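Local coordinates for protein HRI1 (Saccharomyces cerevisiae, PDB 3RBY), which is of unknown function and non-essential, but interacts with HRR25 and may interact with SEC72, at residues 33-39 with 51-57; 95-99 with 110-114; 163-168 with 180-184; 190-196 with 209-215. All blocks are in the same frame, centred on the assembly; numbering follows the deposited sequence.

Interaction 1: residues 33-39 with 51-57; sequences YISLRPF and FEWAFAG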
# COMPACT_ATOMS: atom_id res chain seq x y z
N TYR A 33 -19.74 -9.34 1.91
CA TYR A 33 -18.28 -9.29 2.05
C TYR A 33 -17.62 -10.68 2.07
O TYR A 33 -18.20 -11.65 2.60
CB TYR A 33 -17.91 -8.53 3.33
CG TYR A 33 -18.36 -9.23 4.59
CD1 TYR A 33 -17.53 -10.15 5.22
CD2 TYR A 33 -19.61 -8.98 5.15
CE1 TYR A 33 -17.93 -10.81 6.37
CE2 TYR A 33 -20.02 -9.64 6.32
CZ TYR A 33 -19.17 -10.55 6.91
OH TYR A 33 -19.56 -11.21 8.06
N ILE A 34 -16.42 -10.76 1.50
CA ILE A 34 -15.55 -11.94 1.61
C ILE A 34 -14.10 -11.48 1.78
O ILE A 34 -13.70 -10.43 1.26
CB ILE A 34 -15.65 -12.83 0.36
CG1 ILE A 34 -14.81 -14.10 0.51
CG2 ILE A 34 -15.22 -12.07 -0.87
CD1 ILE A 34 -15.22 -15.19 -0.45
N SER A 35 -13.31 -12.25 2.53
CA SER A 35 -11.91 -11.94 2.71
C SER A 35 -11.07 -13.21 2.61
O SER A 35 -11.18 -14.09 3.46
CB SER A 35 -11.68 -11.24 4.07
OG SER A 35 -10.35 -10.76 4.19
N LEU A 36 -10.27 -13.33 1.54
CA LEU A 36 -9.40 -14.49 1.33
C LEU A 36 -7.98 -14.11 1.70
O LEU A 36 -7.49 -13.04 1.29
CB LEU A 36 -9.47 -14.99 -0.11
CG LEU A 36 -10.88 -15.39 -0.55
CD1 LEU A 36 -10.90 -15.93 -1.99
CD2 LEU A 36 -11.47 -16.41 0.43
N ARG A 37 -7.31 -14.95 2.50
CA ARG A 37 -5.98 -14.58 3.03
C ARG A 37 -4.90 -15.63 2.75
O ARG A 37 -4.25 -16.13 3.67
CB ARG A 37 -6.10 -14.25 4.53
CG ARG A 37 -7.31 -13.31 4.81
CD ARG A 37 -7.30 -12.60 6.17
NE ARG A 37 -8.31 -11.55 6.18
CZ ARG A 37 -8.53 -10.68 7.17
NH1 ARG A 37 -7.81 -10.72 8.28
NH2 ARG A 37 -9.47 -9.75 7.03
N PRO A 38 -4.69 -15.95 1.47
CA PRO A 38 -3.70 -16.97 1.10
C PRO A 38 -2.30 -16.53 1.51
O PRO A 38 -1.99 -15.35 1.35
CB PRO A 38 -3.80 -17.02 -0.43
CG PRO A 38 -4.26 -15.64 -0.81
CD PRO A 38 -5.15 -15.17 0.31
N PHE A 39 -1.49 -17.42 2.07
CA PHE A 39 -0.08 -17.11 2.32
C PHE A 39 0.66 -16.87 1.01
O PHE A 39 0.32 -17.47 -0.02
CB PHE A 39 0.61 -18.27 3.04
CG PHE A 39 0.11 -18.51 4.42
CD1 PHE A 39 -0.54 -19.70 4.74
CD2 PHE A 39 0.30 -17.55 5.41
CE1 PHE A 39 -0.99 -19.92 6.04
CE2 PHE A 39 -0.15 -17.76 6.70
CZ PHE A 39 -0.79 -18.94 7.02
N PHE A 51 -3.79 -20.87 3.64
CA PHE A 51 -4.48 -19.65 4.02
C PHE A 51 -4.26 -19.36 5.49
O PHE A 51 -4.33 -20.28 6.32
CB PHE A 51 -5.99 -19.80 3.81
CG PHE A 51 -6.37 -20.14 2.41
CD1 PHE A 51 -6.55 -21.46 2.02
CD2 PHE A 51 -6.57 -19.14 1.47
CE1 PHE A 51 -6.91 -21.77 0.71
CE2 PHE A 51 -6.93 -19.44 0.17
CZ PHE A 51 -7.10 -20.76 -0.21
N GLU A 52 -4.03 -18.10 5.81
CA GLU A 52 -3.89 -17.68 7.20
C GLU A 52 -5.30 -17.72 7.78
O GLU A 52 -5.49 -18.06 8.95
CB GLU A 52 -3.16 -16.34 7.29
CG GLU A 52 -3.41 -15.58 8.57
CD GLU A 52 -2.82 -14.18 8.54
OE1 GLU A 52 -3.59 -13.21 8.35
OE2 GLU A 52 -1.59 -14.05 8.71
N TRP A 53 -6.27 -17.38 6.95
CA TRP A 53 -7.68 -17.38 7.35
C TRP A 53 -8.57 -16.99 6.17
O TRP A 53 -8.09 -16.58 5.12
CB TRP A 53 -7.82 -16.35 8.47
CG TRP A 53 -9.15 -16.40 9.16
CD1 TRP A 53 -9.94 -17.50 9.33
CD2 TRP A 53 -9.84 -15.31 9.78
NE1 TRP A 53 -11.08 -17.16 10.01
CE2 TRP A 53 -11.04 -15.82 10.30
CE3 TRP A 53 -9.55 -13.95 9.95
CZ2 TRP A 53 -11.96 -15.02 10.98
CZ3 TRP A 53 -10.46 -13.16 10.62
CH2 TRP A 53 -11.66 -13.69 11.12
N ALA A 54 -9.88 -17.14 6.35
CA ALA A 54 -10.85 -16.80 5.32
C ALA A 54 -12.24 -16.69 5.92
O ALA A 54 -12.63 -17.51 6.75
CB ALA A 54 -10.83 -17.84 4.21
N PHE A 55 -12.99 -15.68 5.50
CA PHE A 55 -14.33 -15.47 6.03
C PHE A 55 -15.19 -14.70 5.03
O PHE A 55 -14.67 -14.11 4.08
CB PHE A 55 -14.30 -14.76 7.39
CG PHE A 55 -13.75 -13.34 7.37
CD1 PHE A 55 -12.47 -13.07 7.84
CD2 PHE A 55 -14.53 -12.28 6.92
CE1 PHE A 55 -11.96 -11.76 7.85
CE2 PHE A 55 -14.03 -10.96 6.93
CZ PHE A 55 -12.74 -10.71 7.39
N ALA A 56 -16.50 -14.76 5.25
CA ALA A 56 -17.45 -14.10 4.36
C ALA A 56 -18.79 -13.99 5.08
O ALA A 56 -19.05 -14.71 6.06
CB ALA A 56 -17.59 -14.88 3.06
N GLY A 57 -19.64 -13.09 4.60
CA GLY A 57 -20.96 -12.96 5.17
C GLY A 57 -21.77 -12.10 4.24
O GLY A 57 -21.22 -11.22 3.56
O HOH W 1 -5.95 -12.94 9.10

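Interaction 2: residues 95-99 with 110-114; sequences EVNTT and ETGAV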
# COMPACT_ATOMS: atom_id res chain seq x y z
N GLU A 95 -19.19 -13.05 18.17
CA GLU A 95 -19.14 -11.76 17.52
C GLU A 95 -17.73 -11.18 17.63
O GLU A 95 -17.01 -11.45 18.60
CB GLU A 95 -20.16 -10.81 18.15
CG GLU A 95 -20.06 -9.37 17.72
CD GLU A 95 -21.35 -8.59 18.05
OE1 GLU A 95 -21.28 -7.51 18.68
OE2 GLU A 95 -22.44 -9.05 17.65
N VAL A 96 -17.32 -10.42 16.61
CA VAL A 96 -16.09 -9.64 16.70
C VAL A 96 -16.38 -8.17 16.52
O VAL A 96 -16.99 -7.77 15.52
CB VAL A 96 -15.05 -10.06 15.65
CG1 VAL A 96 -13.78 -9.23 15.83
CG2 VAL A 96 -14.76 -11.55 15.74
N ASN A 97 -15.95 -7.36 17.48
CA ASN A 97 -16.19 -5.92 17.40
C ASN A 97 -14.98 -5.15 16.89
O ASN A 97 -13.91 -5.16 17.53
CB ASN A 97 -16.64 -5.41 18.76
CG ASN A 97 -17.89 -6.11 19.25
OD1 ASN A 97 -19.00 -5.82 18.77
ND2 ASN A 97 -17.73 -7.04 20.19
N THR A 98 -15.13 -4.48 15.74
CA THR A 98 -14.00 -3.78 15.13
C THR A 98 -14.28 -2.31 14.91
O THR A 98 -15.43 -1.88 14.78
CB THR A 98 -13.57 -4.42 13.79
OG1 THR A 98 -14.56 -4.14 12.78
CG2 THR A 98 -13.37 -5.93 13.93
N THR A 99 -13.20 -1.54 14.87
CA THR A 99 -13.27 -0.11 14.62
C THR A 99 -12.37 0.23 13.44
O THR A 99 -11.23 -0.25 13.35
CB THR A 99 -12.79 0.69 15.85
OG1 THR A 99 -13.66 0.41 16.96
CG2 THR A 99 -12.82 2.18 15.56
N GLU A 110 -7.80 -0.74 10.73
CA GLU A 110 -8.78 -1.56 11.44
C GLU A 110 -8.19 -2.02 12.77
O GLU A 110 -7.09 -2.58 12.81
CB GLU A 110 -9.19 -2.79 10.62
CG GLU A 110 -10.06 -3.77 11.39
CD GLU A 110 -10.12 -5.16 10.75
OE1 GLU A 110 -9.46 -5.38 9.70
OE2 GLU A 110 -10.83 -6.03 11.29
N THR A 111 -8.92 -1.80 13.86
CA THR A 111 -8.47 -2.26 15.17
C THR A 111 -9.58 -3.03 15.88
O THR A 111 -10.76 -2.91 15.52
CB THR A 111 -8.05 -1.09 16.07
OG1 THR A 111 -9.15 -0.17 16.21
CG2 THR A 111 -6.86 -0.38 15.48
N GLY A 112 -9.19 -3.81 16.88
CA GLY A 112 -10.15 -4.53 17.70
C GLY A 112 -9.50 -5.48 18.69
O GLY A 112 -8.27 -5.62 18.75
N ALA A 113 -10.35 -6.14 19.48
CA ALA A 113 -9.91 -7.17 20.42
C ALA A 113 -10.53 -8.51 20.04
O ALA A 113 -11.54 -8.56 19.33
CB ALA A 113 -10.28 -6.78 21.84
N VAL A 114 -9.93 -9.59 20.51
CA VAL A 114 -10.43 -10.92 20.18
C VAL A 114 -10.22 -11.83 21.41
O VAL A 114 -9.50 -11.45 22.34
CB VAL A 114 -9.74 -11.43 18.89
CG1 VAL A 114 -8.62 -12.40 19.20
CG2 VAL A 114 -10.75 -12.03 17.95
O HOH W 2 -14.49 -8.25 19.53
O HOH W 3 -8.97 1.57 14.30

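Interaction 3: residues 163-168 with 180-184; sequences DEAYDG and FLSQK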
# COMPACT_ATOMS: atom_id res chain seq x y z
N ASP A 163 -28.50 -24.24 -2.38
CA ASP A 163 -28.51 -25.69 -2.25
C ASP A 163 -28.44 -25.96 -0.75
O ASP A 163 -27.80 -25.22 -0.00
CB ASP A 163 -27.31 -26.28 -2.97
CG ASP A 163 -27.33 -27.80 -3.01
OD1 ASP A 163 -27.18 -28.42 -1.93
OD2 ASP A 163 -27.49 -28.36 -4.12
N GLU A 164 -29.13 -27.00 -0.28
CA GLU A 164 -29.19 -27.24 1.16
C GLU A 164 -27.90 -27.84 1.68
O GLU A 164 -27.57 -27.70 2.85
CB GLU A 164 -30.38 -28.15 1.50
CG GLU A 164 -30.63 -29.28 0.50
CD GLU A 164 -31.46 -30.44 1.08
OE1 GLU A 164 -31.29 -31.58 0.60
OE2 GLU A 164 -32.26 -30.21 2.02
N ALA A 165 -27.17 -28.52 0.79
CA ALA A 165 -25.93 -29.20 1.17
C ALA A 165 -24.70 -28.29 1.15
O ALA A 165 -23.60 -28.72 1.55
CB ALA A 165 -25.71 -30.41 0.27
N TYR A 166 -24.87 -27.05 0.69
CA TYR A 166 -23.72 -26.16 0.50
C TYR A 166 -23.95 -24.74 0.98
O TYR A 166 -25.07 -24.23 0.92
CB TYR A 166 -23.39 -26.05 -0.98
CG TYR A 166 -22.73 -27.26 -1.58
CD1 TYR A 166 -21.34 -27.41 -1.54
CD2 TYR A 166 -23.48 -28.23 -2.21
CE1 TYR A 166 -20.73 -28.51 -2.10
CE2 TYR A 166 -22.88 -29.33 -2.78
CZ TYR A 166 -21.51 -29.47 -2.72
OH TYR A 166 -20.90 -30.57 -3.29
N ASP A 167 -22.87 -24.12 1.45
CA ASP A 167 -22.79 -22.68 1.60
C ASP A 167 -21.84 -22.11 0.54
O ASP A 167 -20.81 -22.72 0.25
CB ASP A 167 -22.30 -22.32 2.99
CG ASP A 167 -23.31 -22.64 4.07
OD1 ASP A 167 -22.89 -23.02 5.18
OD2 ASP A 167 -24.52 -22.50 3.81
N GLY A 168 -22.19 -20.96 -0.03
CA GLY A 168 -21.34 -20.36 -1.05
C GLY A 168 -21.68 -18.93 -1.41
O GLY A 168 -22.86 -18.55 -1.48
N PHE A 180 -16.30 -18.38 -2.30
CA PHE A 180 -16.14 -19.63 -1.57
C PHE A 180 -17.29 -20.61 -1.86
O PHE A 180 -18.35 -20.22 -2.36
CB PHE A 180 -15.96 -19.39 -0.07
CG PHE A 180 -17.25 -19.39 0.72
CD1 PHE A 180 -18.04 -18.24 0.80
CD2 PHE A 180 -17.66 -20.53 1.40
CE1 PHE A 180 -19.23 -18.23 1.53
CE2 PHE A 180 -18.85 -20.53 2.15
CZ PHE A 180 -19.63 -19.38 2.21
N LEU A 181 -17.04 -21.89 -1.59
CA LEU A 181 -18.05 -22.94 -1.62
C LEU A 181 -17.68 -23.96 -0.55
O LEU A 181 -16.60 -24.53 -0.58
CB LEU A 181 -18.13 -23.61 -3.00
CG LEU A 181 -19.18 -24.73 -3.19
CD1 LEU A 181 -20.60 -24.21 -2.85
CD2 LEU A 181 -19.13 -25.31 -4.62
N SER A 182 -18.56 -24.14 0.44
CA SER A 182 -18.28 -25.09 1.51
C SER A 182 -19.39 -26.14 1.64
O SER A 182 -20.57 -25.86 1.38
CB SER A 182 -18.10 -24.36 2.84
OG SER A 182 -19.32 -23.82 3.29
N GLN A 183 -19.00 -27.36 2.02
CA GLN A 183 -19.96 -28.43 2.27
C GLN A 183 -20.55 -28.29 3.66
O GLN A 183 -19.81 -28.29 4.65
CB GLN A 183 -19.30 -29.79 2.16
CG GLN A 183 -19.03 -30.22 0.76
CD GLN A 183 -18.24 -31.51 0.74
OE1 GLN A 183 -17.90 -32.05 1.79
NE2 GLN A 183 -17.94 -32.00 -0.46
N LYS A 184 -21.87 -28.16 3.74
CA LYS A 184 -22.55 -27.94 5.02
C LYS A 184 -22.15 -28.96 6.08
O LYS A 184 -21.71 -28.59 7.17
CB LYS A 184 -24.07 -27.95 4.82
CG LYS A 184 -24.63 -26.63 4.33
CD LYS A 184 -25.96 -26.31 5.00
CE LYS A 184 -26.75 -25.29 4.20
NZ LYS A 184 -26.92 -24.01 4.94

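Interaction 4: residues 190-196 with 209-215; sequences EGLNFIR and LSYGKEV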
# COMPACT_ATOMS: atom_id res chain seq x y z
N GLU A 190 -11.38 -30.79 3.34
CA GLU A 190 -11.89 -31.42 2.13
C GLU A 190 -13.20 -30.75 1.71
O GLU A 190 -13.62 -30.80 0.55
CB GLU A 190 -12.08 -32.92 2.38
CG GLU A 190 -11.67 -33.79 1.22
CD GLU A 190 -10.32 -33.38 0.67
OE1 GLU A 190 -9.32 -33.54 1.40
OE2 GLU A 190 -10.27 -32.88 -0.49
N GLY A 191 -13.84 -30.11 2.68
CA GLY A 191 -15.10 -29.45 2.44
C GLY A 191 -14.98 -28.01 1.95
O GLY A 191 -16.01 -27.38 1.74
N LEU A 192 -13.76 -27.50 1.77
CA LEU A 192 -13.60 -26.10 1.34
C LEU A 192 -13.18 -25.87 -0.12
O LEU A 192 -12.39 -26.63 -0.68
CB LEU A 192 -12.64 -25.36 2.27
CG LEU A 192 -13.03 -25.40 3.75
CD1 LEU A 192 -11.88 -24.95 4.64
CD2 LEU A 192 -14.29 -24.57 4.01
N ASN A 193 -13.74 -24.82 -0.72
CA ASN A 193 -13.35 -24.34 -2.04
C ASN A 193 -13.28 -22.80 -2.09
O ASN A 193 -14.16 -22.12 -1.55
CB ASN A 193 -14.30 -24.85 -3.13
CG ASN A 193 -14.51 -26.35 -3.08
OD1 ASN A 193 -13.86 -27.11 -3.81
ND2 ASN A 193 -15.43 -26.79 -2.22
N PHE A 194 -12.23 -22.26 -2.71
CA PHE A 194 -12.10 -20.82 -2.88
C PHE A 194 -11.59 -20.51 -4.27
O PHE A 194 -10.88 -21.32 -4.87
CB PHE A 194 -11.11 -20.21 -1.88
CG PHE A 194 -11.42 -20.52 -0.44
CD1 PHE A 194 -12.45 -19.87 0.22
CD2 PHE A 194 -10.67 -21.47 0.25
CE1 PHE A 194 -12.74 -20.15 1.56
CE2 PHE A 194 -10.94 -21.77 1.59
CZ PHE A 194 -11.98 -21.11 2.25
N ILE A 195 -11.94 -19.34 -4.78
CA ILE A 195 -11.34 -18.87 -6.01
C ILE A 195 -11.09 -17.38 -5.93
O ILE A 195 -11.85 -16.63 -5.28
CB ILE A 195 -12.22 -19.15 -7.22
CG1 ILE A 195 -13.59 -18.53 -7.00
CG2 ILE A 195 -12.34 -20.65 -7.43
CD1 ILE A 195 -14.35 -18.27 -8.29
N ARG A 196 -10.00 -16.96 -6.57
CA ARG A 196 -9.74 -15.56 -6.82
C ARG A 196 -9.52 -15.48 -8.31
O ARG A 196 -8.61 -16.11 -8.85
CB ARG A 196 -8.50 -15.09 -6.07
CG ARG A 196 -8.78 -13.95 -5.13
CD ARG A 196 -7.79 -12.83 -5.31
NE ARG A 196 -6.54 -13.09 -4.61
CZ ARG A 196 -6.34 -12.97 -3.29
NH1 ARG A 196 -5.13 -13.22 -2.81
NH2 ARG A 196 -7.30 -12.60 -2.46
N LEU A 209 -5.82 -17.82 -7.81
CA LEU A 209 -5.87 -18.76 -6.72
C LEU A 209 -7.11 -19.63 -6.91
O LEU A 209 -8.14 -19.18 -7.43
CB LEU A 209 -5.89 -17.99 -5.40
CG LEU A 209 -6.44 -18.54 -4.10
CD1 LEU A 209 -6.36 -17.41 -3.09
CD2 LEU A 209 -7.89 -18.99 -4.24
N SER A 210 -6.97 -20.90 -6.54
CA SER A 210 -8.02 -21.89 -6.74
C SER A 210 -7.76 -23.08 -5.83
O SER A 210 -6.83 -23.85 -6.05
CB SER A 210 -8.07 -22.34 -8.20
OG SER A 210 -8.91 -23.46 -8.37
N TYR A 211 -8.60 -23.22 -4.81
CA TYR A 211 -8.42 -24.23 -3.80
C TYR A 211 -9.68 -25.08 -3.67
O TYR A 211 -10.78 -24.54 -3.51
CB TYR A 211 -8.10 -23.58 -2.46
CG TYR A 211 -7.88 -24.57 -1.35
CD1 TYR A 211 -8.95 -25.09 -0.65
CD2 TYR A 211 -6.60 -25.00 -1.02
CE1 TYR A 211 -8.77 -26.00 0.37
CE2 TYR A 211 -6.40 -25.92 0.01
CZ TYR A 211 -7.49 -26.42 0.70
OH TYR A 211 -7.31 -27.34 1.73
N GLY A 212 -9.52 -26.40 -3.74
CA GLY A 212 -10.64 -27.30 -3.51
C GLY A 212 -11.02 -28.06 -4.77
O GLY A 212 -10.69 -27.66 -5.89
N LYS A 213 -11.75 -29.16 -4.60
CA LYS A 213 -12.01 -30.01 -5.75
C LYS A 213 -13.35 -29.73 -6.45
O LYS A 213 -13.60 -30.26 -7.54
CB LYS A 213 -11.87 -31.49 -5.36
CG LYS A 213 -12.44 -31.84 -4.00
CD LYS A 213 -12.81 -33.31 -3.95
CE LYS A 213 -13.03 -33.78 -2.52
NZ LYS A 213 -12.98 -35.27 -2.49
N GLU A 214 -14.18 -28.88 -5.85
CA GLU A 214 -15.48 -28.55 -6.45
C GLU A 214 -15.55 -27.16 -7.09
O GLU A 214 -16.65 -26.64 -7.38
CB GLU A 214 -16.58 -28.73 -5.42
CG GLU A 214 -16.49 -30.04 -4.68
CD GLU A 214 -17.80 -30.43 -4.03
OE1 GLU A 214 -18.78 -30.76 -4.75
OE2 GLU A 214 -17.86 -30.38 -2.79
N VAL A 215 -14.38 -26.56 -7.31
CA VAL A 215 -14.26 -25.24 -7.92
C VAL A 215 -15.04 -25.06 -9.22
O VAL A 215 -15.55 -23.97 -9.49
CB VAL A 215 -12.78 -24.89 -8.13
CG1 VAL A 215 -12.64 -23.71 -9.06
CG2 VAL A 215 -12.11 -24.64 -6.78
O HOH W 4 -15.39 -29.77 -1.57
O HOH W 5 -12.35 -29.53 -1.74

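Interaction 1: residues 33-39 with 51-57
Y33 and G57 face each other as an antiparallel hydrogen-bonded pair: Y33 N gives to G57 O at 2.9 Å, and G57 N returns a bond to Y33 O. S35 and F55 repeat the exchange, led by S35 N to F55 O at 2.8 Å. Past L36 the register slips by one residue, a beta bulge. There R37 N has a weak bond to W53 O, while E52 N reaches R37 O at 2.9 Å.

On the face carrying S35 and F55, the extended R37 side chain comes back along its own strand and grips S35 OG side-on with NE and NH2, the NE bond being 3.0 Å and the oxygen lying in the guanidinium plane. S35 OG also bonds to S25 OG. R37 NH1 is taken up by a salt bridge to E128 and by a water that donates to E52 OE1, itself salt-bridged to R8. Y33 OH pairs with T61 and W53 NE1 with D81.

F55 CG sits between its backbone N and carbonyl carbon (chi1 65°), which lays the ring against S35 CB, 3.8 Å from CB to the ring centroid. F55 CE1 meets one guanidinium face, 3.3 Å from R37 NH2.

In this beta-barrel protein the two neighbouring strands thus bury an arginine whose charge is probably balanced by E128, with E52 adding to it through water.

Interaction 2: residues 95-99 with 110-114
T99 and T111 lock the beta hairpin of strands 96-102 and 108-114 with a closed pair of backbone bonds: T99 N to T111 O at 2.9 Å and T111 N to T99 O at 2.8 Å, both nearly straight. Their side chains stand on the same face, where T111 OG1 comes 3.8 Å from T99 CB and is 2.6 Å from a water that also lies by T99 O.

On the other face T98 meets E110 through a methyl group, T98 CG2 lying 3.7 Å from E110 OE2. With T98 OG1 set between its backbone N and carbonyl carbon (chi1 71°), CG2 is left beside the backbone N for this contact, and the hydroxyl bonds to Q74 O and W100 NE1. The extended E110 side chain carries its carboxylate to W130 NE1, which bonds to OE1; OE2 bonds to a triethylene glycol, probably from the crystallisation liquor. E110 OE1 also lies close to E128 OE1, a repulsion that R37, salt-bridged to E128, and the bond from W130 may offset.

Further out, strands 71-76 and 124-132 flank the hairpin in the same antiparallel sheet, through backbone bonds of T98 with Q74 and of G112 with F126. Toward V96 and V114 the two chains splay, and a water takes the place of a direct bond: N97 N gives to it at 2.7 Å, and it donates to A113 O at 3.0 Å.

Interaction 3: residues 163-168 with 180-184
The F180 ring is laid over G168, whose CA stands 4.0 Å from the ring centroid and 17° off its normal, a CH-pi contact across the beta hairpin of strands 166-173 and 176-183. S182 CB lies at the edge of that ring, and W79 meets it edge-to-face. The Y166 ring has D163 CG at its edge, while L181 approaches it obliquely, L181 CD1 being 3.5 Å from Y166 CD1. Q183 runs alongside, pointing the same way with its amide turned 71° from the ring; both side chains end on the carboxylate of E214, Y166 through OH and Q183 through NE2.

Across the hairpin D167 and S182 form an antiparallel hydrogen-bonded pair, S182 N giving to D167 O at 2.7 Å, and K184 N reaches A165 O at 2.8 Å. D163 OD1 accepts from A165 N, an Asx turn.

S182 OG, packed 3.3 Å from D167 CB, shares its face with D167. The K184 side chain crosses the aspartate at about a right angle, and its NZ forms a salt bridge to D167 OD2 at 3.1 Å, meeting that oxygen on the syn side, 23° out of the carboxylate plane.

Interaction 4: residues 190-196 with 209-215
E190 and K213 meet at one end of the beta hairpin of strands 192-199 and 205-211: E190 OE2 touches K213 CE at 3.5 Å, but the charged ends stay too far apart for a salt bridge. A water accepting from K213 N lies close to E190 O and L192 O. L192 O also takes a CA-H...O contact from G212, a glycine with positive phi just past the end of the partner strand.

Next, the N193 side chain crosses to the other segment. Its CG stands beside the backbone N (chi1 -51°), which carries OD1 to E214 N for a bond of 2.7 Å, while ND2 gives to L181 O and to a water near E214 OE2. The amide thus clasps the chain after G212, and the E214 carboxylate is shared among K217, Y166 and Q183.

F194 pairs with Y211, F194 N giving to Y211 O at 2.8 Å. Their side chains run alongside each other, F194 CD2 4.1 Å from Y211 CD1, and F51 meets both rings, while Y211 OH bonds to S48 O. I195 turns to the other face and packs CG2 against V215 CG1 at 3.5 Å. Last comes R196, whose N reaches L209 O at 3.0 Å; its bent chain takes the guanidinium to F22 O, Q178 and the F22 ring.

The chemistry divides along the strand: the buried N193 amide and waters hold the turn end, while backbone pairs, apolar contacts and the tethered R196 join the body.

From the N terminus, interaction 1 closes the loop between strands 33-38 and 51-57, and interaction 2 then closes a hairpin further along the same large antiparallel sheet. Interactions 3 and 4 are successive hairpins in the second sheet, where strands 176-183 and 192-199 are neighbours. All four follow in series, so none nests within or crosses another. Interaction 1 joins the two sheets: I34 and A56 pack on F180 of interaction 3, while L36 packs on F194 and P38 on R196 and L209 of interaction 4. Interaction 2 comes within about 5 Å of interaction 1, nearest atoms, without touching it, but is remote from interactions 3 and 4, its centre about 28 Å from that of interaction 4.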